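Local coordinates for Ctr9 protein (Myceliophthora thermophila, PDB 6AF0) that probably binds the RNA polymerase II complex through a long, almost wholly helical scaffold with tetratricopeptide (TPR) repeats, at residues A[308-317]-A[329-340]; A[829-840]-A[856-867]. All blocks are in the same frame, centred on the assembly; numbering follows the deposited sequence.

Contact 1 of 2, residues A[308-317]-A[329-340]; sequences NLPLTCATFA and VDALAHKAIQYT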
loop_
_atom_site.group_PDB
_atom_site.type_symbol
_atom_site.label_atom_id
_atom_site.label_comp_id
_atom_site.label_asym_id
_atom_site.label_seq_id
_atom_site.Cartn_x
_atom_site.Cartn_y
_atom_site.Cartn_z
ATOM N N ASN A 308 42.267 11.196 11.296
ATOM C CA ASN A 308 41.469 10.812 12.459
ATOM C C ASN A 308 40.251 11.679 12.708
ATOM O O ASN A 308 39.669 11.594 13.795
ATOM C CB ASN A 308 42.346 10.908 13.702
ATOM C CG ASN A 308 43.623 10.125 13.561
ATOM O OD1 ASN A 308 43.919 9.564 12.492
ATOM N ND2 ASN A 308 44.379 10.053 14.649
ATOM N N LEU A 309 39.908 12.525 11.728
ATOM C CA LEU A 309 38.850 13.533 11.877
ATOM C C LEU A 309 37.524 12.899 11.498
ATOM O O LEU A 309 37.292 12.592 10.332
ATOM C CB LEU A 309 39.131 14.759 11.007
ATOM C CG LEU A 309 38.205 15.962 11.192
ATOM C CD1 LEU A 309 38.174 16.419 12.634
ATOM C CD2 LEU A 309 38.645 17.103 10.284
ATOM N N PRO A 310 36.655 12.686 12.486
ATOM C CA PRO A 310 35.452 11.860 12.351
ATOM C C PRO A 310 34.544 12.190 11.172
ATOM O O PRO A 310 34.284 11.328 10.332
ATOM C CB PRO A 310 34.727 12.086 13.682
ATOM C CG PRO A 310 35.836 12.360 14.655
ATOM C CD PRO A 310 36.854 13.138 13.874
ATOM N N LEU A 311 34.066 13.420 11.097
ATOM C CA LEU A 311 33.172 13.822 10.004
ATOM C C LEU A 311 33.787 13.499 8.653
ATOM O O LEU A 311 33.145 12.958 7.783
ATOM C CB LEU A 311 32.871 15.319 10.077
ATOM C CG LEU A 311 31.697 15.863 9.273
ATOM C CD1 LEU A 311 30.389 15.257 9.772
ATOM C CD2 LEU A 311 31.661 17.390 9.380
ATOM N N THR A 312 35.044 13.849 8.477
ATOM C CA THR A 312 35.734 13.530 7.243
ATOM C C THR A 312 35.696 12.036 6.997
ATOM O O THR A 312 35.333 11.572 5.910
ATOM C CB THR A 312 37.185 14.008 7.322
ATOM O OG1 THR A 312 37.190 15.378 7.755
ATOM C CG2 THR A 312 37.904 13.842 5.964
ATOM N N CYS A 313 36.068 11.291 8.033
ATOM C CA CYS A 313 36.126 9.839 7.964
ATOM C C CYS A 313 34.788 9.259 7.496
ATOM O O CYS A 313 34.722 8.499 6.545
ATOM C CB CYS A 313 36.568 9.276 9.312
ATOM S SG CYS A 313 38.325 9.580 9.682
ATOM N N ALA A 314 33.714 9.665 8.135
ATOM C CA ALA A 314 32.396 9.201 7.738
ATOM C C ALA A 314 32.052 9.566 6.286
ATOM O O ALA A 314 31.629 8.716 5.513
ATOM C CB ALA A 314 31.348 9.748 8.703
ATOM N N THR A 315 32.266 10.829 5.925
ATOM C CA THR A 315 31.951 11.337 4.591
ATOM C C THR A 315 32.707 10.584 3.512
ATOM O O THR A 315 32.123 10.216 2.499
ATOM C CB THR A 315 32.237 12.848 4.496
ATOM O OG1 THR A 315 31.704 13.499 5.649
ATOM C CG2 THR A 315 31.576 13.470 3.280
ATOM N N PHE A 316 33.990 10.343 3.745
ATOM C CA PHE A 316 34.823 9.651 2.755
ATOM C C PHE A 316 34.519 8.154 2.721
ATOM O O PHE A 316 34.666 7.501 1.687
ATOM C CB PHE A 316 36.330 9.937 2.948
ATOM C CG PHE A 316 37.081 10.146 1.637
ATOM C CD1 PHE A 316 36.545 10.951 0.626
ATOM C CD2 PHE A 316 38.310 9.543 1.406
ATOM C CE1 PHE A 316 37.211 11.129 -0.580
ATOM C CE2 PHE A 316 38.973 9.725 0.205
ATOM C CZ PHE A 316 38.424 10.511 -0.786
ATOM N N ALA A 317 34.050 7.626 3.840
ATOM C CA ALA A 317 33.549 6.273 3.885
ATOM C C ALA A 317 32.298 6.135 2.998
ATOM O O ALA A 317 32.136 5.169 2.269
ATOM C CB ALA A 317 33.242 5.894 5.318
ATOM N N VAL A 329 36.003 1.547 3.560
ATOM C CA VAL A 329 34.744 1.877 4.251
ATOM C C VAL A 329 34.799 1.483 5.728
ATOM O O VAL A 329 34.544 2.315 6.594
ATOM C CB VAL A 329 33.509 1.223 3.594
ATOM C CG1 VAL A 329 32.267 1.527 4.391
ATOM C CG2 VAL A 329 33.290 1.724 2.169
ATOM N N ASP A 330 35.139 0.227 6.009
ATOM C CA ASP A 330 35.326 -0.243 7.400
ATOM C C ASP A 330 36.286 0.619 8.225
ATOM O O ASP A 330 35.939 1.098 9.303
ATOM C CB ASP A 330 35.840 -1.690 7.439
ATOM C CG ASP A 330 34.730 -2.709 7.487
ATOM O OD1 ASP A 330 33.544 -2.354 7.340
ATOM O OD2 ASP A 330 35.052 -3.888 7.680
ATOM N N ALA A 331 37.497 0.793 7.718
ATOM C CA ALA A 331 38.540 1.471 8.472
ATOM C C ALA A 331 38.037 2.845 8.858
ATOM O O ALA A 331 37.934 3.164 10.052
ATOM C CB ALA A 331 39.807 1.582 7.649
ATOM N N LEU A 332 37.683 3.624 7.832
ATOM C CA LEU A 332 37.175 4.988 8.006
ATOM C C LEU A 332 36.000 5.050 8.982
ATOM O O LEU A 332 36.117 5.605 10.080
ATOM C CB LEU A 332 36.768 5.590 6.653
ATOM C CG LEU A 332 37.909 5.819 5.669
ATOM C CD1 LEU A 332 37.372 6.493 4.428
ATOM C CD2 LEU A 332 39.034 6.646 6.272
ATOM N N ALA A 333 34.884 4.444 8.584
ATOM C CA ALA A 333 33.671 4.485 9.384
ATOM C C ALA A 333 33.956 4.060 10.795
ATOM O O ALA A 333 33.427 4.655 11.722
ATOM C CB ALA A 333 32.596 3.596 8.792
ATOM N N HIS A 334 34.786 3.032 10.961
ATOM C CA HIS A 334 35.155 2.591 12.303
ATOM C C HIS A 334 35.816 3.714 13.064
ATOM O O HIS A 334 35.411 4.004 14.182
ATOM C CB HIS A 334 36.081 1.365 12.304
ATOM C CG HIS A 334 35.354 0.059 12.398
ATOM N ND1 HIS A 334 34.352 -0.176 13.320
ATOM C CD2 HIS A 334 35.498 -1.091 11.699
ATOM C CE1 HIS A 334 33.902 -1.408 13.173
ATOM N NE2 HIS A 334 34.584 -1.986 12.200
ATOM N N LYS A 335 36.816 4.334 12.438
ATOM C CA LYS A 335 37.578 5.448 13.039
ATOM C C LYS A 335 36.693 6.578 13.481
ATOM O O LYS A 335 36.855 7.122 14.567
ATOM C CB LYS A 335 38.601 6.018 12.058
ATOM C CG LYS A 335 40.023 5.578 12.354
ATOM C CD LYS A 335 40.713 6.434 13.403
ATOM C CE LYS A 335 42.221 6.255 13.287
ATOM N NZ LYS A 335 42.983 7.302 14.003
ATOM N N ALA A 336 35.771 6.938 12.602
ATOM C CA ALA A 336 34.770 7.944 12.896
ATOM C C ALA A 336 34.032 7.599 14.185
ATOM O O ALA A 336 34.037 8.380 15.119
ATOM C CB ALA A 336 33.799 8.086 11.727
ATOM N N ILE A 337 33.455 6.406 14.248
ATOM C CA ILE A 337 32.657 5.968 15.408
ATOM C C ILE A 337 33.471 6.015 16.716
ATOM O O ILE A 337 32.951 6.370 17.778
ATOM C CB ILE A 337 32.123 4.524 15.203
ATOM C CG1 ILE A 337 31.166 4.459 14.000
ATOM C CG2 ILE A 337 31.402 4.017 16.451
ATOM C CD1 ILE A 337 30.822 3.054 13.557
ATOM N N GLN A 338 34.750 5.675 16.629
ATOM C CA GLN A 338 35.598 5.621 17.810
ATOM C C GLN A 338 35.858 7.001 18.383
ATOM O O GLN A 338 35.842 7.153 19.602
ATOM C CB GLN A 338 36.935 4.954 17.506
ATOM C CG GLN A 338 36.810 3.715 16.638
ATOM C CD GLN A 338 38.043 2.834 16.629
ATOM O OE1 GLN A 338 39.118 3.239 17.078
ATOM N NE2 GLN A 338 37.893 1.619 16.098
ATOM N N TYR A 339 36.065 7.996 17.508
ATOM C CA TYR A 339 36.602 9.314 17.898
ATOM C C TYR A 339 35.624 10.492 17.922
ATOM O O TYR A 339 36.036 11.629 17.738
ATOM C CB TYR A 339 37.784 9.653 16.984
ATOM C CG TYR A 339 39.063 8.915 17.308
ATOM C CD1 TYR A 339 39.308 8.401 18.581
ATOM C CD2 TYR A 339 40.053 8.770 16.361
ATOM C CE1 TYR A 339 40.484 7.746 18.884
ATOM C CE2 TYR A 339 41.231 8.118 16.664
ATOM C CZ TYR A 339 41.437 7.606 17.923
ATOM O OH TYR A 339 42.608 6.964 18.228
ATOM N N THR A 340 34.354 10.250 18.205
ATOM C CA THR A 340 33.336 11.287 18.011
ATOM C C THR A 340 32.620 11.731 19.269
ATOM O O THR A 340 32.134 10.910 20.032
ATOM C CB THR A 340 32.237 10.816 17.050
ATOM O OG1 THR A 340 32.831 10.109 15.966
ATOM C CG2 THR A 340 31.515 11.992 16.489
#
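Leu332 and Ala317 mesh where helix 310-317 runs against helix 329-338. The segment axes approach to 7.6 Å with 150° between their directions, so the pair is antiparallel and close. Leu332 is the main bump: its CB lies 3.6 Å from Cys313 O, and with CG anti to the carbonyl carbon (chi1 -66°) its CD1 reaches the backbone of the next turn, 3.6 Å from Ala317 N. Ala317 answers with a small methyl, its CB 3.8 Å from Leu332 CB and close to Ala333 as well. One turn on, the methyl of Ala336 fills the hollow between Pro310, Cys313 and Ala314, with CB 3.6 Å from Pro310 O and 3.9 Å from Cys313 CB. Consistent with the small Ala336, the backbones of Pro310 and Ala336 lie close. The Pro310 ring lies against Tyr339, the first residue past the end of helix 329-338, its CG 4.1 Å from Tyr339 CB. At the Asn308 end, Lys335 bends at chi2 and brings NZ to 2.9 Å from Asn308 OD1, the two side chains crossing obliquely. Thr312, on the flank of its helix, hydrogen-bonds Ser302 of helix 285-305, and Phe303 of that helix touches Leu332. The chemistry is thus chiefly apolar, with no clear hydrogen bond between the segments: the two consecutive helices form an antiparallel hairpin held mainly by methyls against backbone, while polar groups gather at one end.

Contact 2 of 2, residues A[829-840]-A[856-867]; sequences LDAYKMALDQAK and VAFVQIQIALVL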
loop_
_atom_site.group_PDB
_atom_site.type_symbol
_atom_site.label_atom_id
_atom_site.label_comp_id
_atom_site.label_asym_id
_atom_site.label_seq_id
_atom_site.Cartn_x
_atom_site.Cartn_y
_atom_site.Cartn_z
ATOM N N LEU A 829 -61.619 0.523 -20.303
ATOM C CA LEU A 829 -61.764 -0.280 -21.517
ATOM C C LEU A 829 -60.392 -0.701 -22.041
ATOM O O LEU A 829 -60.114 -1.885 -22.230
ATOM C CB LEU A 829 -62.553 0.463 -22.613
ATOM C CG LEU A 829 -63.998 0.006 -22.827
ATOM C CD1 LEU A 829 -64.646 0.768 -23.974
ATOM C CD2 LEU A 829 -64.065 -1.482 -23.107
ATOM N N ASP A 830 -59.518 0.273 -22.228
ATOM C CA ASP A 830 -58.242 0.004 -22.868
ATOM C C ASP A 830 -57.525 -1.157 -22.210
ATOM O O ASP A 830 -56.782 -1.854 -22.874
ATOM C CB ASP A 830 -57.365 1.251 -22.878
ATOM C CG ASP A 830 -57.966 2.367 -23.705
ATOM O OD1 ASP A 830 -58.456 2.082 -24.827
ATOM O OD2 ASP A 830 -57.958 3.524 -23.224
ATOM N N ALA A 831 -57.767 -1.365 -20.917
ATOM C CA ALA A 831 -57.202 -2.491 -20.172
ATOM C C ALA A 831 -57.842 -3.825 -20.533
ATOM O O ALA A 831 -57.184 -4.865 -20.505
ATOM C CB ALA A 831 -57.336 -2.252 -18.684
ATOM N N TYR A 832 -59.136 -3.802 -20.828
ATOM C CA TYR A 832 -59.816 -4.975 -21.360
ATOM C C TYR A 832 -59.350 -5.225 -22.788
ATOM O O TYR A 832 -59.155 -6.369 -23.172
ATOM C CB TYR A 832 -61.322 -4.775 -21.363
ATOM C CG TYR A 832 -61.982 -4.766 -20.006
ATOM C CD1 TYR A 832 -62.376 -5.955 -19.393
ATOM C CD2 TYR A 832 -62.252 -3.558 -19.346
ATOM C CE1 TYR A 832 -62.999 -5.942 -18.149
ATOM C CE2 TYR A 832 -62.871 -3.537 -18.103
ATOM C CZ TYR A 832 -63.242 -4.730 -17.512
ATOM O OH TYR A 832 -63.861 -4.721 -16.293
ATOM N N LYS A 833 -59.203 -4.144 -23.561
ATOM C CA LYS A 833 -58.624 -4.193 -24.919
ATOM C C LYS A 833 -57.300 -4.959 -24.898
ATOM O O LYS A 833 -57.123 -5.921 -25.651
ATOM C CB LYS A 833 -58.444 -2.768 -25.505
ATOM C CG LYS A 833 -57.102 -2.495 -26.191
ATOM C CD LYS A 833 -56.996 -1.110 -26.830
ATOM C CE LYS A 833 -55.880 -1.092 -27.881
ATOM N NZ LYS A 833 -55.326 0.256 -28.195
ATOM N N MET A 834 -56.393 -4.538 -24.017
ATOM C CA MET A 834 -55.081 -5.146 -23.920
ATOM C C MET A 834 -55.208 -6.608 -23.506
ATOM O O MET A 834 -54.563 -7.482 -24.093
ATOM C CB MET A 834 -54.206 -4.372 -22.938
ATOM C CG MET A 834 -53.821 -2.980 -23.422
ATOM S SD MET A 834 -52.893 -3.020 -24.956
ATOM C CE MET A 834 -52.507 -1.282 -25.178
ATOM N N ALA A 835 -56.065 -6.873 -22.522
ATOM C CA ALA A 835 -56.307 -8.238 -22.041
ATOM C C ALA A 835 -56.791 -9.168 -23.151
ATOM O O ALA A 835 -56.486 -10.356 -23.159
ATOM C CB ALA A 835 -57.320 -8.221 -20.913
ATOM N N LEU A 836 -57.559 -8.627 -24.083
ATOM C CA LEU A 836 -58.048 -9.421 -25.202
ATOM C C LEU A 836 -56.921 -9.608 -26.211
ATOM O O LEU A 836 -56.630 -10.733 -26.654
ATOM C CB LEU A 836 -59.248 -8.736 -25.850
ATOM C CG LEU A 836 -59.862 -9.424 -27.064
ATOM C CD1 LEU A 836 -60.279 -10.849 -26.735
ATOM C CD2 LEU A 836 -61.043 -8.617 -27.571
ATOM N N ASP A 837 -56.272 -8.497 -26.552
ATOM C CA ASP A 837 -55.107 -8.535 -27.440
ATOM C C ASP A 837 -54.149 -9.622 -26.994
ATOM O O ASP A 837 -53.843 -10.534 -27.762
ATOM C CB ASP A 837 -54.408 -7.176 -27.486
ATOM C CG ASP A 837 -55.131 -6.194 -28.375
ATOM O OD1 ASP A 837 -56.144 -6.591 -29.009
ATOM O OD2 ASP A 837 -54.684 -5.029 -28.445
ATOM N N GLN A 838 -53.724 -9.548 -25.738
ATOM C CA GLN A 838 -52.880 -10.582 -25.177
ATOM C C GLN A 838 -53.508 -11.956 -25.307
ATOM O O GLN A 838 -52.832 -12.910 -25.661
ATOM C CB GLN A 838 -52.574 -10.312 -23.715
ATOM C CG GLN A 838 -51.684 -9.107 -23.491
ATOM C CD GLN A 838 -50.431 -9.127 -24.350
ATOM O OE1 GLN A 838 -49.968 -10.187 -24.777
ATOM N NE2 GLN A 838 -49.869 -7.952 -24.598
ATOM N N ALA A 839 -54.795 -12.071 -25.041
ATOM C CA ALA A 839 -55.416 -13.380 -25.080
ATOM C C ALA A 839 -55.397 -13.922 -26.495
ATOM O O ALA A 839 -55.346 -15.137 -26.708
ATOM C CB ALA A 839 -56.838 -13.322 -24.557
ATOM N N LYS A 840 -55.467 -13.006 -27.457
ATOM C CA LYS A 840 -55.398 -13.359 -28.872
ATOM C C LYS A 840 -53.963 -13.628 -29.331
ATOM O O LYS A 840 -53.740 -14.415 -30.243
ATOM C CB LYS A 840 -56.009 -12.256 -29.736
ATOM C CG LYS A 840 -57.497 -12.399 -30.009
ATOM C CD LYS A 840 -58.100 -11.126 -30.594
ATOM C CE LYS A 840 -57.151 -10.343 -31.498
ATOM N NZ LYS A 840 -56.903 -11.020 -32.805
ATOM N N VAL A 856 -59.924 -15.791 -24.743
ATOM C CA VAL A 856 -60.301 -14.694 -25.659
ATOM C C VAL A 856 -61.795 -14.525 -25.555
ATOM O O VAL A 856 -62.297 -13.417 -25.526
ATOM C CB VAL A 856 -59.934 -14.874 -27.164
ATOM C CG1 VAL A 856 -58.450 -14.594 -27.419
ATOM C CG2 VAL A 856 -60.337 -16.243 -27.674
ATOM N N ALA A 857 -62.490 -15.642 -25.446
ATOM C CA ALA A 857 -63.941 -15.636 -25.340
ATOM C C ALA A 857 -64.419 -14.915 -24.069
ATOM O O ALA A 857 -65.156 -13.916 -24.161
ATOM C CB ALA A 857 -64.452 -17.057 -25.352
ATOM N N PHE A 858 -63.984 -15.414 -22.899
ATOM C CA PHE A 858 -64.264 -14.793 -21.598
ATOM C C PHE A 858 -64.026 -13.281 -21.658
ATOM O O PHE A 858 -64.927 -12.480 -21.430
ATOM C CB PHE A 858 -63.367 -15.419 -20.523
ATOM C CG PHE A 858 -63.718 -15.023 -19.117
ATOM C CD1 PHE A 858 -64.665 -15.731 -18.392
ATOM C CD2 PHE A 858 -63.098 -13.945 -18.516
ATOM C CE1 PHE A 858 -64.992 -15.362 -17.093
ATOM C CE2 PHE A 858 -63.427 -13.562 -17.226
ATOM C CZ PHE A 858 -64.373 -14.275 -16.510
ATOM N N VAL A 859 -62.820 -12.879 -22.007
ATOM C CA VAL A 859 -62.530 -11.463 -22.069
ATOM C C VAL A 859 -63.556 -10.730 -22.952
ATOM O O VAL A 859 -63.999 -9.643 -22.613
ATOM C CB VAL A 859 -61.092 -11.177 -22.543
ATOM C CG1 VAL A 859 -60.861 -9.669 -22.689
ATOM C CG2 VAL A 859 -60.076 -11.756 -21.566
ATOM N N GLN A 860 -63.942 -11.315 -24.082
ATOM C CA GLN A 860 -64.862 -10.629 -25.007
ATOM C C GLN A 860 -66.212 -10.429 -24.361
ATOM O O GLN A 860 -66.848 -9.388 -24.524
ATOM C CB GLN A 860 -65.027 -11.403 -26.324
ATOM C CG GLN A 860 -63.831 -11.256 -27.254
ATOM C CD GLN A 860 -63.894 -12.187 -28.448
ATOM O OE1 GLN A 860 -64.353 -13.336 -28.353
ATOM N NE2 GLN A 860 -63.421 -11.700 -29.584
ATOM N N ILE A 861 -66.638 -11.445 -23.624
ATOM C CA ILE A 861 -67.885 -11.377 -22.867
ATOM C C ILE A 861 -67.790 -10.311 -21.775
ATOM O O ILE A 861 -68.751 -9.602 -21.513
ATOM C CB ILE A 861 -68.225 -12.741 -22.260
ATOM C CG1 ILE A 861 -68.392 -13.761 -23.381
ATOM C CG2 ILE A 861 -69.511 -12.693 -21.479
ATOM C CD1 ILE A 861 -68.684 -15.171 -22.906
ATOM N N GLN A 862 -66.630 -10.178 -21.146
ATOM C CA GLN A 862 -66.462 -9.144 -20.123
ATOM C C GLN A 862 -66.530 -7.746 -20.715
ATOM O O GLN A 862 -67.183 -6.885 -20.163
ATOM C CB GLN A 862 -65.169 -9.343 -19.335
ATOM C CG GLN A 862 -65.144 -10.681 -18.602
ATOM C CD GLN A 862 -66.274 -10.831 -17.606
ATOM O OE1 GLN A 862 -66.398 -10.021 -16.695
ATOM N NE2 GLN A 862 -67.102 -11.869 -17.773
ATOM N N ILE A 863 -65.875 -7.539 -21.846
ATOM C CA ILE A 863 -65.903 -6.245 -22.523
ATOM C C ILE A 863 -67.353 -5.913 -22.894
ATOM O O ILE A 863 -67.823 -4.793 -22.736
ATOM C CB ILE A 863 -65.038 -6.232 -23.812
ATOM C CG1 ILE A 863 -63.616 -6.695 -23.496
ATOM C CG2 ILE A 863 -64.996 -4.833 -24.422
ATOM C CD1 ILE A 863 -62.579 -6.425 -24.571
ATOM N N ALA A 864 -68.057 -6.907 -23.396
ATOM C CA ALA A 864 -69.468 -6.775 -23.672
ATOM C C ALA A 864 -70.251 -6.310 -22.435
ATOM O O ALA A 864 -71.082 -5.402 -22.494
ATOM C CB ALA A 864 -70.001 -8.111 -24.137
ATOM N N LEU A 865 -69.977 -6.955 -21.309
ATOM C CA LEU A 865 -70.638 -6.636 -20.060
ATOM C C LEU A 865 -70.350 -5.206 -19.595
ATOM O O LEU A 865 -71.243 -4.453 -19.297
ATOM C CB LEU A 865 -70.183 -7.629 -19.007
ATOM C CG LEU A 865 -71.251 -8.142 -18.077
ATOM C CD1 LEU A 865 -72.352 -8.857 -18.859
ATOM C CD2 LEU A 865 -70.574 -9.073 -17.087
ATOM N N VAL A 866 -69.090 -4.841 -19.518
ATOM C CA VAL A 866 -68.717 -3.563 -18.951
ATOM C C VAL A 866 -69.256 -2.500 -19.836
ATOM O O VAL A 866 -69.795 -1.520 -19.356
ATOM C CB VAL A 866 -67.180 -3.393 -18.804
ATOM C CG1 VAL A 866 -66.764 -1.928 -18.836
ATOM C CG2 VAL A 866 -66.692 -4.033 -17.507
ATOM N N LEU A 867 -69.085 -2.679 -21.138
ATOM C CA LEU A 867 -69.660 -1.741 -22.107
ATOM C C LEU A 867 -71.175 -1.628 -21.990
ATOM O O LEU A 867 -71.712 -0.548 -22.126
ATOM C CB LEU A 867 -69.289 -2.078 -23.548
ATOM C CG LEU A 867 -68.175 -1.194 -24.118
ATOM C CD1 LEU A 867 -67.662 -1.768 -25.434
ATOM C CD2 LEU A 867 -68.635 0.245 -24.310
#
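Tyr832, Leu836 and Val856 lose the most surface where helix 829-840 packs against helix 856-867, antiparallel at 162° with segment axes 9.0 Å apart. Tyr832 leans across with CG anti to its carbonyl carbon (chi1 -70°). Its CB meets Ile863 CG1 at 3.7 Å, and farther out its ring carbon CZ lies 3.5 Å from Val866 CG2. Leu836 is a knob in a hole formed by Val856, Val859, Gln860 and Ile863: CD1 is 3.6 Å from Gln860 CG, CD2 is 4.0 Å from Ile863 CD1, and CB rests 3.7 Å from Val859 CG1. With an alanine here, both methyls would go, which is likely to open a gap in the hole and leave Gln860 and Ile863 without these partners. Val856 closes the far end, its CG1 3.5 Å from Ala839 CB and also against the Lys840 chain. No hydrogen bond spans the segments. The first helix lies within a predicted TPR repeat. Helix 809-826 meets it through Leu820 on Tyr832, helix 877-899 covers Val856 and Gln860, and helix 907-934 packs on the second helix at Phe858 and Ile861, so three helices flank the pair, while aromatic packing from another protein's chain reaches Ala839 and Val859.

Contact 1 comes first along the chain and closes well before contact 2 opens; their centres are about 104 Å apart, their nearest atoms about 87 Å, and they lie on opposite sides of the chain's centre. They share no helix: 308-317 and 329-340 belong to helices 310-322 and 326-338, whereas 829-840 and 856-867 belong to helices 829-845 and 850-869. Each joins two helices consecutive in sequence in antiparallel fashion, so a similar local arrangement recurs at distant points of an elongated, almost wholly helical scaffold. Each contact is also within reach of a chain of another protein, at one residue in contact 1 and at five in contact 2.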